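Local coordinates for antifungal protein GAFP-1 (Gastrodia elata, PDB 1XD5) that probably binds mannose, as an antifungal monomeric lectin of the monocot mannose-binding (bulb-type) family, at residues G60-Y65 with Y83-Q88; S74-Q79 with V93-N98. All coordinates share one frame; numbering follows the deposited sequence.

Contact 1: residues G60-Y65 with Y83-Q88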
loop_
_atom_site.group_PDB
_atom_site.type_symbol
_atom_site.label_atom_id
_atom_site.label_comp_id
_atom_site.label_asym_id
_atom_site.label_seq_id
_atom_site.Cartn_x
_atom_site.Cartn_y
_atom_site.Cartn_z
ATOM N N GLY A 60 10.689 6.258 -1.335
ATOM C CA GLY A 60 10.357 4.895 -1.708
ATOM C C GLY A 60 9.758 4.087 -0.576
ATOM O O GLY A 60 9.415 2.918 -0.761
ATOM N N ASN A 61 9.659 4.699 0.598
ATOM C CA ASN A 61 9.051 4.042 1.755
ATOM C C ASN A 61 7.532 4.152 1.710
ATOM O O ASN A 61 6.991 5.205 1.367
ATOM C CB ASN A 61 9.560 4.671 3.045
ATOM C CG ASN A 61 9.697 3.666 4.190
ATOM O OD1 ASN A 61 9.413 2.475 4.038
ATOM N ND2 ASN A 61 10.141 4.157 5.350
ATOM N N LEU A 62 6.850 3.070 2.070
ATOM C CA LEU A 62 5.393 3.086 2.174
ATOM C C LEU A 62 5.056 3.034 3.645
ATOM O O LEU A 62 5.454 2.099 4.342
ATOM C CB LEU A 62 4.783 1.869 1.464
ATOM C CG LEU A 62 3.253 1.762 1.447
ATOM C CD1 LEU A 62 2.671 2.795 0.485
ATOM C CD2 LEU A 62 2.813 0.345 1.036
ATOM N N VAL A 63 4.320 4.025 4.123
ATOM C CA VAL A 63 4.179 4.191 5.556
ATOM C C VAL A 63 2.746 4.445 5.947
ATOM O O VAL A 63 2.055 5.251 5.322
ATOM C CB VAL A 63 5.054 5.365 6.090
ATOM C CG1 VAL A 63 5.042 5.386 7.609
ATOM C CG2 VAL A 63 6.495 5.249 5.591
ATOM N N ILE A 64 2.309 3.762 7.002
ATOM C CA ILE A 64 1.014 4.038 7.595
ATOM C C ILE A 64 1.219 5.056 8.710
ATOM O O ILE A 64 2.052 4.846 9.595
ATOM C CB ILE A 64 0.382 2.740 8.161
ATOM C CG1 ILE A 64 0.150 1.710 7.049
ATOM C CG2 ILE A 64 -0.921 3.060 8.921
ATOM C CD1 ILE A 64 -0.383 0.369 7.562
ATOM N N TYR A 65 0.452 6.143 8.665
ATOM C CA TYR A 65 0.476 7.158 9.721
ATOM C C TYR A 65 -0.897 7.319 10.334
ATOM O O TYR A 65 -1.903 7.168 9.650
ATOM C CB TYR A 65 0.891 8.531 9.170
ATOM C CG TYR A 65 2.344 8.656 8.799
ATOM C CD1 TYR A 65 3.307 9.010 9.744
ATOM C CD2 TYR A 65 2.754 8.437 7.490
ATOM C CE1 TYR A 65 4.655 9.126 9.386
ATOM C CE2 TYR A 65 4.079 8.558 7.123
ATOM C CZ TYR A 65 5.027 8.888 8.067
ATOM O OH TYR A 65 6.340 8.993 7.659
ATOM N N TYR A 83 8.346 7.186 -7.386
ATOM C CA TYR A 83 7.935 5.803 -7.176
ATOM C C TYR A 83 6.423 5.751 -7.262
ATOM O O TYR A 83 5.753 6.774 -7.110
ATOM C CB TYR A 83 8.407 5.299 -5.808
ATOM C CG TYR A 83 9.904 5.376 -5.610
ATOM C CD1 TYR A 83 10.484 6.463 -4.948
ATOM C CD2 TYR A 83 10.742 4.377 -6.098
ATOM C CE1 TYR A 83 11.860 6.548 -4.780
ATOM C CE2 TYR A 83 12.120 4.444 -5.930
ATOM C CZ TYR A 83 12.671 5.537 -5.276
ATOM O OH TYR A 83 14.031 5.601 -5.101
ATOM N N TYR A 84 5.875 4.568 -7.514
ATOM C CA TYR A 84 4.430 4.403 -7.408
ATOM C C TYR A 84 4.110 3.037 -6.869
ATOM O O TYR A 84 4.847 2.084 -7.103
ATOM C CB TYR A 84 3.699 4.665 -8.738
ATOM C CG TYR A 84 4.108 3.758 -9.869
ATOM C CD1 TYR A 84 5.236 4.040 -10.626
ATOM C CD2 TYR A 84 3.358 2.631 -10.199
ATOM C CE1 TYR A 84 5.631 3.212 -11.672
ATOM C CE2 TYR A 84 3.745 1.787 -11.253
ATOM C CZ TYR A 84 4.884 2.102 -11.983
ATOM O OH TYR A 84 5.309 1.305 -13.010
ATOM N N LEU A 85 3.019 2.979 -6.117
ATOM C CA LEU A 85 2.436 1.739 -5.628
ATOM C C LEU A 85 1.307 1.342 -6.579
ATOM O O LEU A 85 0.480 2.176 -6.939
ATOM C CB LEU A 85 1.863 1.972 -4.232
ATOM C CG LEU A 85 1.189 0.782 -3.552
ATOM C CD1 LEU A 85 2.236 -0.235 -3.128
ATOM C CD2 LEU A 85 0.382 1.272 -2.355
ATOM N N ILE A 86 1.271 0.081 -6.993
ATOM C CA ILE A 86 0.230 -0.345 -7.919
ATOM C C ILE A 86 -0.361 -1.694 -7.527
ATOM O O ILE A 86 0.367 -2.616 -7.138
ATOM C CB ILE A 86 0.748 -0.342 -9.390
ATOM C CG1 ILE A 86 -0.395 -0.624 -10.379
ATOM C CG2 ILE A 86 1.928 -1.316 -9.568
ATOM C CD1 ILE A 86 -0.075 -0.287 -11.816
ATOM N N LEU A 87 -1.685 -1.784 -7.609
ATOM C CA LEU A 87 -2.383 -3.056 -7.497
ATOM C C LEU A 87 -2.515 -3.662 -8.900
ATOM O O LEU A 87 -3.265 -3.163 -9.740
ATOM C CB LEU A 87 -3.743 -2.845 -6.825
ATOM C CG LEU A 87 -4.722 -4.014 -6.642
ATOM C CD1 LEU A 87 -4.048 -5.238 -6.101
ATOM C CD2 LEU A 87 -5.874 -3.595 -5.733
ATOM N N GLN A 88 -1.759 -4.726 -9.151
ATOM C CA GLN A 88 -1.683 -5.313 -10.476
ATOM C C GLN A 88 -2.837 -6.266 -10.761
ATOM O O GLN A 88 -3.488 -6.779 -9.842
ATOM C CB GLN A 88 -0.355 -6.044 -10.659
ATOM C CG GLN A 88 0.866 -5.165 -10.432
ATOM C CD GLN A 88 2.152 -5.874 -10.778
ATOM O OE1 GLN A 88 2.225 -7.118 -10.776
ATOM N NE2 GLN A 88 3.167 -5.099 -11.081
#

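Contact 2: residues S74-Q79 with V93-N98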
loop_
_atom_site.group_PDB
_atom_site.type_symbol
_atom_site.label_atom_id
_atom_site.label_comp_id
_atom_site.label_asym_id
_atom_site.label_seq_id
_atom_site.Cartn_x
_atom_site.Cartn_y
_atom_site.Cartn_z
ATOM N N SER A 74 7.015 -0.202 4.995
ATOM C CA SER A 74 7.583 -1.230 4.135
ATOM C C SER A 74 9.086 -1.332 4.381
ATOM O O SER A 74 9.682 -2.363 4.098
ATOM C CB SER A 74 7.291 -0.929 2.662
ATOM O OG SER A 74 7.906 0.287 2.264
ATOM N N ASN A 75 9.677 -0.272 4.937
ATOM C CA ASN A 75 11.125 -0.199 5.199
ATOM C C ASN A 75 11.943 -0.271 3.913
ATOM O O ASN A 75 13.030 -0.854 3.876
ATOM C CB ASN A 75 11.595 -1.280 6.185
ATOM C CG ASN A 75 10.987 -1.128 7.569
ATOM O OD1 ASN A 75 10.651 -2.125 8.220
ATOM N ND2 ASN A 75 10.837 0.105 8.025
ATOM N N THR A 76 11.399 0.318 2.854
ATOM C CA THR A 76 12.043 0.309 1.548
ATOM C C THR A 76 12.566 1.701 1.200
ATOM O O THR A 76 12.758 2.026 0.020
ATOM C CB THR A 76 11.058 -0.174 0.482
ATOM O OG1 THR A 76 9.824 0.556 0.604
ATOM C CG2 THR A 76 10.661 -1.628 0.750
ATOM N N ASN A 77 12.786 2.516 2.231
ATOM C CA ASN A 77 13.411 3.833 2.070
ATOM C C ASN A 77 14.750 3.722 1.343
ATOM O O ASN A 77 15.546 2.831 1.616
ATOM C CB ASN A 77 13.587 4.547 3.419
ATOM C CG ASN A 77 14.346 3.705 4.442
ATOM O OD1 ASN A 77 15.464 4.052 4.846
ATOM N ND2 ASN A 77 13.742 2.605 4.874
ATOM N N ARG A 78 14.956 4.616 0.382
ATOM C CA ARG A 78 16.201 4.694 -0.368
ATOM C C ARG A 78 16.379 6.152 -0.794
ATOM O O ARG A 78 15.929 7.056 -0.099
ATOM C CB ARG A 78 16.186 3.742 -1.572
ATOM C CG ARG A 78 14.874 3.707 -2.363
ATOM C CD ARG A 78 14.951 2.910 -3.657
ATOM N NE ARG A 78 15.168 1.485 -3.429
ATOM C CZ ARG A 78 15.829 0.677 -4.256
ATOM N NH1 ARG A 78 16.351 1.148 -5.383
ATOM N NH2 ARG A 78 15.966 -0.615 -3.953
ATOM N N GLN A 79 17.027 6.386 -1.924
ATOM C CA GLN A 79 17.181 7.748 -2.430
ATOM C C GLN A 79 15.838 8.288 -2.923
ATOM O O GLN A 79 14.968 7.526 -3.366
ATOM C CB GLN A 79 18.234 7.797 -3.547
ATOM C CG GLN A 79 17.869 7.016 -4.816
ATOM C CD GLN A 79 18.147 5.502 -4.729
ATOM O OE1 GLN A 79 17.779 4.760 -5.642
ATOM N NE2 GLN A 79 18.797 5.052 -3.651
ATOM N N VAL A 93 0.757 -6.530 -5.283
ATOM C CA VAL A 93 0.785 -5.106 -4.976
ATOM C C VAL A 93 2.260 -4.779 -4.915
ATOM O O VAL A 93 2.994 -5.402 -4.157
ATOM C CB VAL A 93 0.105 -4.774 -3.633
ATOM C CG1 VAL A 93 0.132 -3.260 -3.360
ATOM C CG2 VAL A 93 -1.336 -5.264 -3.627
ATOM N N VAL A 94 2.696 -3.841 -5.745
ATOM C CA VAL A 94 4.127 -3.620 -5.969
ATOM C C VAL A 94 4.453 -2.128 -5.951
ATOM O O VAL A 94 3.669 -1.318 -6.421
ATOM C CB VAL A 94 4.579 -4.228 -7.321
ATOM C CG1 VAL A 94 6.114 -4.195 -7.487
ATOM C CG2 VAL A 94 4.046 -5.665 -7.495
ATOM N N ILE A 95 5.614 -1.770 -5.404
ATOM C CA ILE A 95 6.158 -0.426 -5.594
ATOM C C ILE A 95 7.223 -0.499 -6.686
ATOM O O ILE A 95 8.134 -1.336 -6.616
ATOM C CB ILE A 95 6.780 0.145 -4.292
ATOM C CG1 ILE A 95 5.755 0.161 -3.156
ATOM C CG2 ILE A 95 7.339 1.567 -4.545
ATOM C CD1 ILE A 95 6.330 0.503 -1.781
ATOM N N TYR A 96 7.104 0.378 -7.680
ATOM C CA TYR A 96 8.076 0.467 -8.762
ATOM C C TYR A 96 8.804 1.801 -8.746
ATOM O O TYR A 96 8.262 2.818 -8.298
ATOM C CB TYR A 96 7.389 0.313 -10.127
ATOM C CG TYR A 96 6.930 -1.093 -10.417
ATOM C CD1 TYR A 96 7.835 -2.067 -10.842
ATOM C CD2 TYR A 96 5.591 -1.449 -10.262
ATOM C CE1 TYR A 96 7.425 -3.363 -11.106
ATOM C CE2 TYR A 96 5.160 -2.744 -10.522
ATOM C CZ TYR A 96 6.082 -3.697 -10.942
ATOM O OH TYR A 96 5.678 -4.979 -11.173
ATOM N N ASP A 97 10.028 1.800 -9.258
ATOM C CA ASP A 97 10.658 3.060 -9.630
ATOM C C ASP A 97 10.202 3.429 -11.031
ATOM O O ASP A 97 9.221 2.880 -11.529
ATOM C CB ASP A 97 12.179 2.980 -9.516
ATOM C CG ASP A 97 12.794 1.955 -10.436
ATOM O OD1 ASP A 97 12.137 1.475 -11.391
ATOM O OD2 ASP A 97 13.959 1.565 -10.259
ATOM N N ASN A 98 10.914 4.349 -11.675
ATOM C CA ASN A 98 10.536 4.809 -13.011
ATOM C C ASN A 98 11.043 3.925 -14.157
ATOM O O ASN A 98 10.862 4.267 -15.331
ATOM C CB ASN A 98 10.961 6.277 -13.219
ATOM C CG ASN A 98 12.464 6.511 -13.005
ATOM O OD1 ASN A 98 12.944 7.635 -13.163
ATOM N ND2 ASN A 98 13.205 5.460 -12.638
#

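Contact 1: residues G60-Y65 with Y83-Q88
Gly60 and Leu62 meet Tyr83 and Leu85 where two of the three four-stranded sheets of the bulb-type lectin β-prism face each other near the centre of the chain. Strand 62-66 is an inner strand of one sheet and strand 84-87 an inner strand of another, so the contact is made between sheets and not by strand pairing.

The first interaction is a CH-π contact. Gly60 lays its CA over one face of the Tyr83 ring, 3.9 Å from the centroid and 23° off the ring normal. It is displaced toward the rim, on the side of CD1, and Gly60 CA comes to 3.6 Å from Tyr83 CD1. With CG anti to its own carbonyl carbon (chi1 -58°), Tyr83 extends its ring toward Gly60. The backbone of Gly60 has a positive phi, 91°, a conformation natural to glycine, and the ring packs directly on its CA. The ring is tethered at its far end, where the Tyr83 hydroxyl is hydrogen-bonded to the carbonyl oxygen of Gln79.

The second interaction is apolar and buried. The CB bonds of Leu62 and Leu85 each point at the other segment, and the rotamer they share carries their terminal methyls to the meeting point, where the two side chains cross at about a right angle. In addition, Leu62 packs on Leu54 of its own sheet and Leu85 on Val93 and Ile95 of the other. The two leucines meet through one methyl each, Leu62 CD1 lying 4.0 Å from Leu85 CD2.

Contact 2: residues S74-Q79 with V93-N98
The 74-79 segment is an irregular loop that leaves strand 69-73, whereas 93-98 holds strand 93-96 and the start of the turn after it; the loop of one β-prism sheet thus passes over a strand of another. The backbones stay well apart, with 9.3 Å between Thr76 CA and Ile95 CA at their nearest pairing, and side chains bridge the gap.

Ile95 does so with its CD1 methyl, at the end of an extended branch (chi2 171°). That methyl lies against a pair of hydroxyls, 4.2 Å from Thr76 OG1 and 4.3 Å from Ser74 OG, in a loose van der Waals contact. Both hydroxyls have further partners in the 60-65 segment: Leu62 N and Asn61 OD1 are hydrogen-bonded to Ser74 OG, and Thr76 OG1 is satisfied from the same segment. These bonds satisfy the oxygens that border the apolar methyl. Trp104 of strand 102-105 also touches both Ser74 and Thr76, while Ile95 packs on Ile103 within its own sheet. The two hydroxyls are themselves joined by a short hydrogen bond, Ser74 OG lying 2.6 Å from Thr76 OG1.

Contacts 1 and 2 lie side by side, their centres about 7 Å apart. Both span the interface between the sheet of strands 62-66 and 69-73, with the loop that follows it, and the sheet of strands 84-87 and 93-96. Their segments alternate along the chain. In the first sheet the segments are tied by Gly60 O and Thr76 OG1, 2.8 Å apart, and by Asn61 OD1 accepting Thr76 N. The Tyr83 hydroxyl also packs on Arg78, its OH 3.2 Å from Arg78 CD. Gln57, Asp59, Asn61, Val63 and Tyr65 fit the family's mannose-site signature, as do Gln88, Asp90, Val94 and Tyr96, so both contacts probably adjoin sugar-binding strands.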